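Local coordinates for transmembrane oligosaccharyl transferase (Archaeoglobus fulgidus, PDB 3WAJ), which belongs to the STT3/AglB family of integral membrane proteins, which join a multi-helix transmembrane region of the GT-C type to a C-terminal globular region, and carries a bound zinc ion, at residues A[178-182]-A[405-409]; A[202-208]-A[252-257]; A[229-233]-A[246-250]. The contacts are given in a common frame with arbitrary orientation. Residue numbers count along the deposited sequence, not the author numbering.

All three contacts are buried and helical, and all lie in the N-terminal STT3 region of the chain. Contacts 2 and 3 share helix 243-261: segment 252-257 meets helix 199-214, while the adjoining segment 246-250 meets helix 221-234. Contact 1 joins helix 163-181 to helix 405-420, far apart in sequence, and touches contact 3 through Phe405 against Leu246 and Ala232; their centres lie about 10 Å apart, whereas contact 2 is centred about 15 Å from each. The chemistry follows the spacing. At Gly205 the helices of contact 2 bring their backbones together, while contacts 1 and 3 bridge wider gaps with long or aromatic side chains.

Contact 1 (A[178-182]-A[405-409]); sequences LLAYN and FPEMA
The C-terminal end of helix 163-181, around Leu178 to Asn182, faces the first turn of helix 405-420. Segment 405-409 is helical and runs on into helix 405-420, and Ala409 N donates to Phe405 O at 2.9 Å. Proline suits this first turn, where its missing amide hydrogen costs no helical bond. The closest CA atoms, those of Leu178 and Pro406, are 6.6 Å apart, so side chains must fill the space. Leu178 points toward the other segment as an mt rotamer (chi1 -72°, chi2 -179°), its branched end reaching three residues: Leu178 CD2 lies 3.9 Å from Phe405 CE1 and 4.1 Å from Ala409 CB, and CD1 4.4 Å from Pro406 CB. The small Ala409 leaves room for that leucine. Tyr181 and Phe405 both take chi1 near t (160° and 172°), with chi2 of -109° and -95°. They form a T-shaped pair: the edge of Phe405 approaches the face of Tyr181, centroids 4.6 Å apart and planes at 58°, with Tyr181 CE1 3.3 Å from Phe405 CD1. At the tyrosine's edge, Tyr181 CE1 meets Pro406 CD at 3.9 Å. Aromatic pair and apolar side chains thus join two helix ends within the STT3 membrane region. Around them, helix 121-131 packs on Leu178 through Leu127 and Val131, helix 221-234 meets Phe405 and Ala409 through Phe228, and helix 243-261 reaches Phe405 through Leu246.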
ATOM      1  N   LEU A 178       4.868  -4.390  32.170  1.00 57.75           N
ATOM      2  CA  LEU A 178       5.914  -4.908  33.034  1.00 57.40           C
ATOM      3  C   LEU A 178       6.119  -3.949  34.196  1.00 67.71           C
ATOM      4  O   LEU A 178       6.281  -4.374  35.338  1.00 79.03           O
ATOM      5  CB  LEU A 178       7.203  -5.176  32.254  1.00 53.25           C
ATOM      6  CG  LEU A 178       7.060  -6.397  31.339  1.00 55.97           C
ATOM      7  CD1 LEU A 178       8.339  -6.701  30.577  1.00 60.76           C
ATOM      8  CD2 LEU A 178       6.618  -7.618  32.135  1.00 51.21           C
ATOM      9  N   LEU A 179       6.058  -2.655  33.909  1.00 70.53           N
ATOM     10  CA  LEU A 179       6.110  -1.631  34.947  1.00 70.82           C
ATOM     11  C   LEU A 179       4.997  -1.829  35.983  1.00 77.08           C
ATOM     12  O   LEU A 179       5.201  -1.604  37.174  1.00 87.21           O
ATOM     13  CB  LEU A 179       6.021  -0.242  34.311  1.00 70.74           C
ATOM     14  CG  LEU A 179       6.383   1.005  35.126  1.00 75.11           C
ATOM     15  CD1 LEU A 179       5.241   1.477  35.995  1.00 71.90           C
ATOM     16  CD2 LEU A 179       7.608   0.755  35.983  1.00 74.12           C
ATOM     17  N   ALA A 180       3.822  -2.260  35.542  1.00 76.34           N
ATOM     18  CA  ALA A 180       2.727  -2.506  36.484  1.00 81.22           C
ATOM     19  C   ALA A 180       2.882  -3.815  37.291  1.00 86.21           C
ATOM     20  O   ALA A 180       2.138  -4.041  38.247  1.00 82.38           O
ATOM     21  CB  ALA A 180       1.364  -2.441  35.775  1.00 75.78           C
ATOM     22  N   TYR A 181       3.839  -4.668  36.900  1.00 93.48           N
ATOM     23  CA  TYR A 181       4.186  -5.881  37.666  1.00 97.27           C
ATOM     24  C   TYR A 181       5.307  -5.595  38.670  1.00 98.92           C
ATOM     25  O   TYR A 181       5.465  -6.317  39.650  1.00 99.41           O
ATOM     26  CB  TYR A 181       4.572  -7.057  36.735  1.00 92.29           C
ATOM     27  CG  TYR A 181       5.390  -8.180  37.386  1.00 88.08           C
ATOM     28  CD1 TYR A 181       6.736  -8.359  37.076  1.00 88.61           C
ATOM     29  CD2 TYR A 181       4.814  -9.060  38.294  1.00 89.83           C
ATOM     30  CE1 TYR A 181       7.490  -9.377  37.664  1.00 92.79           C
ATOM     31  CE2 TYR A 181       5.559 -10.085  38.888  1.00 94.79           C
ATOM     32  CZ  TYR A 181       6.894 -10.240  38.566  1.00 96.26           C
ATOM     33  OH  TYR A 181       7.626 -11.254  39.158  1.00 97.47           O
ATOM     34  N   ASN A 182       6.074  -4.542  38.414  1.00102.11           N
ATOM     35  CA  ASN A 182       7.178  -4.167  39.290  1.00 70.94           C
ATOM     36  C   ASN A 182       6.771  -3.117  40.318  1.00 76.25           C
ATOM     37  O   ASN A 182       7.327  -2.021  40.353  1.00 89.33           O
ATOM     38  CB  ASN A 182       8.367  -3.664  38.468  1.00 68.12           C
ATOM     39  CG  ASN A 182       8.817  -4.664  37.421  1.00 68.26           C
ATOM     40  OD1 ASN A 182       8.082  -5.588  37.073  1.00 73.12           O
ATOM     41  ND2 ASN A 182      10.032  -4.485  36.915  1.00 61.90           N
ATOM     42  N   PHE A 405      11.112 -13.040  35.776  1.00 75.82           N
ATOM     43  CA  PHE A 405       9.869 -12.950  35.010  1.00 68.86           C
ATOM     44  C   PHE A 405       9.916 -11.951  33.841  1.00 67.80           C
ATOM     45  O   PHE A 405       9.564 -12.328  32.722  1.00 65.51           O
ATOM     46  CB  PHE A 405       8.654 -12.676  35.907  1.00 67.71           C
ATOM     47  CG  PHE A 405       7.387 -12.387  35.141  1.00 68.31           C
ATOM     48  CD1 PHE A 405       7.004 -11.077  34.873  1.00 67.08           C
ATOM     49  CD2 PHE A 405       6.585 -13.422  34.679  1.00 66.14           C
ATOM     50  CE1 PHE A 405       5.843 -10.805  34.170  1.00 64.59           C
ATOM     51  CE2 PHE A 405       5.418 -13.159  33.968  1.00 62.69           C
ATOM     52  CZ  PHE A 405       5.047 -11.848  33.714  1.00 62.65           C
ATOM     53  N   PRO A 406      10.327 -10.684  34.094  1.00 70.72           N
ATOM     54  CA  PRO A 406      10.377  -9.730  32.972  1.00 71.50           C
ATOM     55  C   PRO A 406      11.222 -10.222  31.804  1.00 75.96           C
ATOM     56  O   PRO A 406      10.799 -10.077  30.651  1.00 77.75           O
ATOM     57  CB  PRO A 406      11.017  -8.488  33.595  1.00 62.76           C
ATOM     58  CG  PRO A 406      10.614  -8.542  35.007  1.00 65.86           C
ATOM     59  CD  PRO A 406      10.638 -10.013  35.373  1.00 68.21           C
ATOM     60  N   GLU A 407      12.384 -10.799  32.100  1.00 72.10           N
ATOM     61  CA  GLU A 407      13.245 -11.337  31.052  1.00 67.89           C
ATOM     62  C   GLU A 407      12.522 -12.445  30.284  1.00 61.84           C
ATOM     63  O   GLU A 407      12.610 -12.532  29.061  1.00 58.68           O
ATOM     64  CB  GLU A 407      14.559 -11.847  31.649  1.00 69.36           C
ATOM     65  CG  GLU A 407      15.624 -12.193  30.615  1.00 74.07           C
ATOM     66  CD  GLU A 407      17.031 -12.267  31.208  1.00 83.74           C
ATOM     67  OE1 GLU A 407      17.220 -11.813  32.359  1.00 86.37           O
ATOM     68  OE2 GLU A 407      17.945 -12.775  30.517  1.00 84.90           O
ATOM     69  N   MET A 408      11.788 -13.287  31.001  1.00 60.42           N
ATOM     70  CA  MET A 408      11.036 -14.343  30.339  1.00 63.20           C
ATOM     71  C   MET A 408       9.952 -13.757  29.432  1.00 63.72           C
ATOM     72  O   MET A 408       9.735 -14.239  28.323  1.00 67.02           O
ATOM     73  CB  MET A 408      10.416 -15.310  31.351  1.00 61.99           C
ATOM     74  CG  MET A 408       9.786 -16.532  30.695  1.00 63.80           C
ATOM     75  SD  MET A 408       8.680 -17.435  31.791  1.00 66.56           S
ATOM     76  CE  MET A 408       7.579 -16.119  32.320  1.00 62.05           C
ATOM     77  N   ALA A 409       9.284 -12.711  29.909  1.00 60.65           N
ATOM     78  CA  ALA A 409       8.227 -12.053  29.147  1.00 55.46           C
ATOM     79  C   ALA A 409       8.774 -11.537  27.817  1.00 51.55           C
ATOM     80  O   ALA A 409       8.149 -11.692  26.773  1.00 51.45           O
ATOM     81  CB  ALA A 409       7.617 -10.919  29.960  1.00 50.55           C
TER

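Contact 2 (A[202-208]-A[252-257])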
ATOM      1  N   VAL A 202      -4.031   0.861  35.002  1.00 70.22           N
ATOM      2  CA  VAL A 202      -4.931   1.695  34.191  1.00 73.24           C
ATOM      3  C   VAL A 202      -4.219   2.297  32.966  1.00 73.13           C
ATOM      4  O   VAL A 202      -4.774   2.327  31.858  1.00 73.55           O
ATOM      5  CB  VAL A 202      -5.624   2.797  35.045  1.00 54.95           C
ATOM      6  CG1 VAL A 202      -6.268   3.866  34.165  1.00 52.13           C
ATOM      7  CG2 VAL A 202      -6.671   2.177  35.962  1.00 56.27           C
ATOM      8  N   ILE A 203      -2.986   2.755  33.173  1.00 68.10           N
ATOM      9  CA  ILE A 203      -2.159   3.263  32.084  1.00 67.39           C
ATOM     10  C   ILE A 203      -1.876   2.155  31.067  1.00 62.32           C
ATOM     11  O   ILE A 203      -2.033   2.350  29.858  1.00 55.07           O
ATOM     12  CB  ILE A 203      -0.811   3.832  32.603  1.00 57.65           C
ATOM     13  CG1 ILE A 203      -1.027   5.119  33.406  1.00 62.84           C
ATOM     14  CG2 ILE A 203       0.167   4.065  31.453  1.00 54.21           C
ATOM     15  CD1 ILE A 203      -1.922   6.126  32.734  1.00 64.67           C
ATOM     16  N   ALA A 204      -1.456   0.995  31.568  1.00 55.94           N
ATOM     17  CA  ALA A 204      -1.117  -0.134  30.709  1.00 54.84           C
ATOM     18  C   ALA A 204      -2.332  -0.565  29.880  1.00 52.63           C
ATOM     19  O   ALA A 204      -2.211  -0.889  28.698  1.00 50.73           O
ATOM     20  CB  ALA A 204      -0.603  -1.289  31.537  1.00 57.37           C
ATOM     21  N   GLY A 205      -3.503  -0.563  30.509  1.00 51.34           N
ATOM     22  CA  GLY A 205      -4.741  -0.842  29.813  1.00 52.26           C
ATOM     23  C   GLY A 205      -5.012   0.194  28.733  1.00 61.03           C
ATOM     24  O   GLY A 205      -5.657  -0.103  27.730  1.00 63.20           O
ATOM     25  N   ILE A 206      -4.516   1.414  28.938  1.00 63.39           N
ATOM     26  CA  ILE A 206      -4.706   2.491  27.969  1.00 58.23           C
ATOM     27  C   ILE A 206      -3.835   2.263  26.748  1.00 52.41           C
ATOM     28  O   ILE A 206      -4.280   2.453  25.616  1.00 56.16           O
ATOM     29  CB  ILE A 206      -4.441   3.894  28.591  1.00 59.58           C
ATOM     30  CG1 ILE A 206      -5.636   4.337  29.434  1.00 65.24           C
ATOM     31  CG2 ILE A 206      -4.192   4.932  27.519  1.00 55.11           C
ATOM     32  CD1 ILE A 206      -5.383   5.578  30.248  1.00 66.83           C
ATOM     33  N   THR A 207      -2.593   1.852  26.978  1.00 49.19           N
ATOM     34  CA  THR A 207      -1.666   1.575  25.883  1.00 50.83           C
ATOM     35  C   THR A 207      -2.162   0.402  25.031  1.00 47.08           C
ATOM     36  O   THR A 207      -2.039   0.427  23.809  1.00 53.76           O
ATOM     37  CB  THR A 207      -0.245   1.305  26.392  1.00 52.81           C
ATOM     38  OG1 THR A 207      -0.266   0.156  27.245  1.00 49.40           O
ATOM     39  CG2 THR A 207       0.283   2.503  27.163  1.00 52.04           C
ATOM     40  N   ILE A 208      -2.733  -0.620  25.664  1.00 38.85           N
ATOM     41  CA  ILE A 208      -3.336  -1.696  24.878  1.00 41.62           C
ATOM     42  C   ILE A 208      -4.505  -1.159  24.055  1.00 46.20           C
ATOM     43  O   ILE A 208      -4.535  -1.309  22.826  1.00 45.30           O
ATOM     44  CB  ILE A 208      -3.791  -2.876  25.737  1.00 45.14           C
ATOM     45  CG1 ILE A 208      -2.564  -3.624  26.269  1.00 42.79           C
ATOM     46  CG2 ILE A 208      -4.684  -3.826  24.914  1.00 42.59           C
ATOM     47  CD1 ILE A 208      -2.895  -4.744  27.211  1.00 41.94           C
ATOM     48  N   VAL A 252      -7.135  -5.726  35.655  1.00 61.17           N
ATOM     49  CA  VAL A 252      -7.367  -4.290  35.504  1.00 59.50           C
ATOM     50  C   VAL A 252      -7.029  -3.819  34.090  1.00 59.92           C
ATOM     51  O   VAL A 252      -7.848  -3.163  33.431  1.00 57.48           O
ATOM     52  CB  VAL A 252      -6.579  -3.461  36.555  1.00 50.57           C
ATOM     53  CG1 VAL A 252      -6.753  -1.955  36.315  1.00 48.46           C
ATOM     54  CG2 VAL A 252      -7.029  -3.826  37.966  1.00 45.20           C
ATOM     55  N   THR A 253      -5.827  -4.167  33.634  1.00 59.03           N
ATOM     56  CA  THR A 253      -5.342  -3.816  32.294  1.00 59.27           C
ATOM     57  C   THR A 253      -6.324  -4.220  31.178  1.00 58.53           C
ATOM     58  O   THR A 253      -6.750  -3.389  30.355  1.00 56.65           O
ATOM     59  CB  THR A 253      -3.981  -4.483  32.028  1.00 56.35           C
ATOM     60  OG1 THR A 253      -3.034  -4.060  33.018  1.00 57.27           O
ATOM     61  CG2 THR A 253      -3.457  -4.132  30.648  1.00 56.54           C
ATOM     62  N   PHE A 254      -6.680  -5.496  31.155  1.00 54.21           N
ATOM     63  CA  PHE A 254      -7.616  -5.995  30.159  1.00 58.41           C
ATOM     64  C   PHE A 254      -8.997  -5.369  30.327  1.00 58.36           C
ATOM     65  O   PHE A 254      -9.664  -5.081  29.340  1.00 59.65           O
ATOM     66  CB  PHE A 254      -7.670  -7.529  30.191  1.00 55.35           C
ATOM     67  CG  PHE A 254      -6.460  -8.178  29.582  1.00 56.83           C
ATOM     68  CD1 PHE A 254      -5.992  -7.765  28.337  1.00 53.66           C
ATOM     69  CD2 PHE A 254      -5.781  -9.191  30.251  1.00 57.17           C
ATOM     70  CE1 PHE A 254      -4.872  -8.360  27.756  1.00 56.68           C
ATOM     71  CE2 PHE A 254      -4.653  -9.792  29.681  1.00 57.30           C
ATOM     72  CZ  PHE A 254      -4.201  -9.376  28.431  1.00 60.11           C
ATOM     73  N   ALA A 255      -9.417  -5.141  31.571  1.00 52.35           N
ATOM     74  CA  ALA A 255     -10.680  -4.446  31.808  1.00 51.93           C
ATOM     75  C   ALA A 255     -10.650  -3.037  31.206  1.00 51.79           C
ATOM     76  O   ALA A 255     -11.578  -2.631  30.493  1.00 53.35           O
ATOM     77  CB  ALA A 255     -11.010  -4.394  33.301  1.00 49.55           C
ATOM     78  N   VAL A 256      -9.580  -2.298  31.484  1.00 48.78           N
ATOM     79  CA  VAL A 256      -9.475  -0.933  30.992  1.00 49.86           C
ATOM     80  C   VAL A 256      -9.427  -0.906  29.466  1.00 51.12           C
ATOM     81  O   VAL A 256     -10.126  -0.114  28.844  1.00 52.50           O
ATOM     82  CB  VAL A 256      -8.273  -0.187  31.614  1.00 54.05           C
ATOM     83  CG1 VAL A 256      -8.007   1.132  30.888  1.00 52.98           C
ATOM     84  CG2 VAL A 256      -8.520   0.061  33.105  1.00 53.52           C
ATOM     85  N   SER A 257      -8.625  -1.784  28.869  1.00 48.85           N
ATOM     86  CA  SER A 257      -8.483  -1.817  27.411  1.00 48.61           C
ATOM     87  C   SER A 257      -9.832  -2.025  26.745  1.00 48.03           C
ATOM     88  O   SER A 257     -10.120  -1.420  25.710  1.00 51.69           O
ATOM     89  CB  SER A 257      -7.516  -2.922  26.976  1.00 48.11           C
ATOM     90  OG  SER A 257      -8.045  -4.207  27.250  1.00 48.69           O
TER
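The backbones come close where these two helices cross. Their local axes approach to 7.3 Å at a signed angle of -48°, and the CA atoms of Gly205 and Thr253 are only 3.9 Å apart. Gly205 CA sits 3.3 Å from Thr253 O; a CB here would point toward the other helix and clash with that oxygen and with Val256 CB, so the absence of a side chain is what permits the approach. Beside it, Ser257 CA lies 3.3 Å from Gly205 O in a CA-H...O contact with an angle of 122° at the hydrogen.

Apolar side chains close the crossing around the glycine. Val256, compact and pointing toward segment 202-208, sets CG1 3.6 Å from Val202 O and 3.8 Å from Gly205 C, and its CG2 meets Val202 CG2 at 4.0 Å, Val202 joining from the margin. Farther along, Ile208 uses its longer side chain: Ile208 CD1 touches Thr253 CG2 at 3.5 Å and Phe254 CE1 at 4.2 Å, while CG2 lies 3.6 Å from Ser257 CB.

Each hydroxyl bonds a carbonyl of its own helix, a good solution in an apolar interior. Ser257 OG donates to Phe254 O at 2.8 Å, Thr207 OG1 to Ala204 O at 2.6 Å, and Thr253 OG1 is hydrogen-bonded to Val249 O; Thr207 OG1 is also hydrogen-bonded to Thr176 OG1 of helix 163-181. Thr253 can therefore present its methyl to Ala204 and Ile208. Close crossing over a glycine, with small residues and a CA-H...O contact, is a recurrent motif of transmembrane helix pairs, here joining helices 199-214 and 243-261 in the STT3 membrane region.

Contact 3 (A[229-233]-A[246-250])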
ATOM      1  N   MET A 229       1.457 -15.080  31.569  1.00 56.56           N
ATOM      2  CA  MET A 229       0.862 -15.647  32.768  1.00 55.53           C
ATOM      3  C   MET A 229       0.905 -17.163  32.710  1.00 54.40           C
ATOM      4  O   MET A 229       1.250 -17.816  33.696  1.00 55.41           O
ATOM      5  CB  MET A 229      -0.563 -15.132  32.973  1.00 54.01           C
ATOM      6  CG  MET A 229      -0.625 -13.619  33.064  1.00 54.26           C
ATOM      7  SD  MET A 229      -2.307 -12.995  33.155  1.00 65.47           S
ATOM      8  CE  MET A 229      -2.866 -13.824  34.644  1.00 43.31           C
ATOM      9  N   PHE A 230       0.569 -17.715  31.550  1.00 49.11           N
ATOM     10  CA  PHE A 230       0.632 -19.156  31.354  1.00 52.19           C
ATOM     11  C   PHE A 230       1.978 -19.696  31.853  1.00 55.22           C
ATOM     12  O   PHE A 230       2.024 -20.527  32.757  1.00 58.73           O
ATOM     13  CB  PHE A 230       0.433 -19.504  29.881  1.00 47.79           C
ATOM     14  CG  PHE A 230       0.519 -20.973  29.589  1.00 45.25           C
ATOM     15  CD1 PHE A 230      -0.583 -21.795  29.780  1.00 46.84           C
ATOM     16  CD2 PHE A 230       1.700 -21.539  29.128  1.00 43.47           C
ATOM     17  CE1 PHE A 230      -0.512 -23.167  29.509  1.00 49.14           C
ATOM     18  CE2 PHE A 230       1.783 -22.910  28.859  1.00 45.60           C
ATOM     19  CZ  PHE A 230       0.677 -23.720  29.047  1.00 47.48           C
ATOM     20  N   PHE A 231       3.069 -19.175  31.298  1.00 58.70           N
ATOM     21  CA  PHE A 231       4.412 -19.651  31.632  1.00 57.39           C
ATOM     22  C   PHE A 231       4.871 -19.332  33.061  1.00 55.28           C
ATOM     23  O   PHE A 231       5.541 -20.151  33.681  1.00 60.69           O
ATOM     24  CB  PHE A 231       5.439 -19.197  30.574  1.00 57.93           C
ATOM     25  CG  PHE A 231       5.337 -19.963  29.273  1.00 58.57           C
ATOM     26  CD1 PHE A 231       5.586 -21.334  29.235  1.00 58.83           C
ATOM     27  CD2 PHE A 231       4.978 -19.321  28.092  1.00 56.12           C
ATOM     28  CE1 PHE A 231       5.479 -22.046  28.032  1.00 59.87           C
ATOM     29  CE2 PHE A 231       4.871 -20.031  26.890  1.00 52.22           C
ATOM     30  CZ  PHE A 231       5.123 -21.386  26.861  1.00 51.71           C
ATOM     31  N   ALA A 232       4.504 -18.164  33.587  1.00 51.64           N
ATOM     32  CA  ALA A 232       4.776 -17.849  34.999  1.00 50.77           C
ATOM     33  C   ALA A 232       4.089 -18.837  35.952  1.00 53.70           C
ATOM     34  O   ALA A 232       4.510 -19.011  37.096  1.00 58.93           O
ATOM     35  CB  ALA A 232       4.375 -16.423  35.331  1.00 42.04           C
ATOM     36  N   PHE A 233       3.027 -19.472  35.473  1.00 53.16           N
ATOM     37  CA  PHE A 233       2.322 -20.466  36.266  1.00 55.07           C
ATOM     38  C   PHE A 233       2.901 -21.872  36.069  1.00 57.94           C
ATOM     39  O   PHE A 233       3.343 -22.484  37.041  1.00 56.81           O
ATOM     40  CB  PHE A 233       0.800 -20.408  36.012  1.00 47.73           C
ATOM     41  CG  PHE A 233       0.087 -19.315  36.796  1.00 47.27           C
ATOM     42  CD1 PHE A 233      -0.823 -19.636  37.795  1.00 46.30           C
ATOM     43  CD2 PHE A 233       0.334 -17.967  36.536  1.00 46.30           C
ATOM     44  CE1 PHE A 233      -1.485 -18.637  38.526  1.00 47.45           C
ATOM     45  CE2 PHE A 233      -0.322 -16.950  37.264  1.00 42.59           C
ATOM     46  CZ  PHE A 233      -1.229 -17.285  38.254  1.00 48.44           C
ATOM     47  N   LEU A 246       0.338 -10.338  39.601  1.00 64.02           N
ATOM     48  CA  LEU A 246       0.547 -10.433  38.152  1.00 59.73           C
ATOM     49  C   LEU A 246      -0.805 -10.594  37.468  1.00 61.36           C
ATOM     50  O   LEU A 246      -1.076  -9.975  36.439  1.00 62.70           O
ATOM     51  CB  LEU A 246       1.444 -11.622  37.797  1.00 57.34           C
ATOM     52  CG  LEU A 246       1.422 -12.048  36.327  1.00 60.77           C
ATOM     53  CD1 LEU A 246       2.051 -10.968  35.465  1.00 69.71           C
ATOM     54  CD2 LEU A 246       2.120 -13.371  36.102  1.00 59.57           C
ATOM     55  N   SER A 247      -1.651 -11.420  38.075  1.00 59.25           N
ATOM     56  CA  SER A 247      -2.988 -11.682  37.573  1.00 60.73           C
ATOM     57  C   SER A 247      -3.932 -10.498  37.766  1.00 65.34           C
ATOM     58  O   SER A 247      -4.672 -10.138  36.844  1.00 67.80           O
ATOM     59  CB  SER A 247      -3.567 -12.920  38.254  1.00 58.12           C
ATOM     60  OG  SER A 247      -2.638 -13.980  38.213  1.00 64.52           O
ATOM     61  N   LEU A 248      -3.920  -9.908  38.962  1.00 66.98           N
ATOM     62  CA  LEU A 248      -4.816  -8.791  39.280  1.00 68.19           C
ATOM     63  C   LEU A 248      -4.558  -7.590  38.353  1.00 64.28           C
ATOM     64  O   LEU A 248      -5.495  -6.977  37.825  1.00 60.60           O
ATOM     65  CB  LEU A 248      -4.722  -8.396  40.766  1.00 69.25           C
ATOM     66  CG  LEU A 248      -5.536  -9.235  41.764  1.00 71.50           C
ATOM     67  CD1 LEU A 248      -5.217  -8.872  43.227  1.00 66.70           C
ATOM     68  CD2 LEU A 248      -7.038  -9.107  41.490  1.00 69.19           C
ATOM     69  N   VAL A 249      -3.280  -7.284  38.145  1.00 55.45           N
ATOM     70  CA  VAL A 249      -2.872  -6.255  37.205  1.00 55.91           C
ATOM     71  C   VAL A 249      -3.440  -6.511  35.806  1.00 59.78           C
ATOM     72  O   VAL A 249      -3.958  -5.595  35.148  1.00 59.41           O
ATOM     73  CB  VAL A 249      -1.343  -6.182  37.133  1.00 56.91           C
ATOM     74  CG1 VAL A 249      -0.886  -5.401  35.896  1.00 57.83           C
ATOM     75  CG2 VAL A 249      -0.807  -5.550  38.390  1.00 57.14           C
ATOM     76  N   ALA A 250      -3.336  -7.763  35.362  1.00 55.18           N
ATOM     77  CA  ALA A 250      -3.861  -8.153  34.063  1.00 48.12           C
ATOM     78  C   ALA A 250      -5.375  -7.959  34.040  1.00 47.24           C
ATOM     79  O   ALA A 250      -5.920  -7.487  33.048  1.00 50.13           O
ATOM     80  CB  ALA A 250      -3.483  -9.585  33.737  1.00 43.94           C
TER
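Met229, with 74 Å² covered, spans the gap between two helices whose local axes come no closer than 11.8 Å. Its extended chi2 (175°) carries the thioether across, and chi3 of 59° (p) brings the terminal methyl next to Ser247. Met229 CG thus lies 4.1 Å from Leu246 CD2, Met229 SD 3.7 Å from Ala250 CB, and Met229 CE 3.6 Å from Ser247 OG. A long, flexible, unbranched side chain suits such a span, and Ala250 is small enough to let the sulfur settle against its helix.

The segments run antiparallel, at 168°, as expected of consecutive helices 221-234 and 243-261 joined by a short connection: a helical hairpin of the membrane region, met here near its turn. Helix 278-303 also packs against it, Phe294 touching Met229 and making an edge-to-face pair with Phe233.

Leu246, with 62 Å² covered, answers from the second helix. As a tp rotamer, its Leu246 CD2 reaches Ala232 CB at 3.9 Å, and the alanine's lone methyl leaves space for the branched leucine. Leu246 CD2 also lies 4.5 Å from Phe233 CE2, near the plane of that ring, while Phe405 of helix 405-420 packs against both Leu246 and Ala232.

Ser247 contributes 41 Å². Ser247 OG lies near the plane of the Phe233 ring, 3.6 Å from Phe233 CZ, and is hydrogen-bonded to Arg243 O one turn earlier, so this small polar residue fits among apolar neighbours.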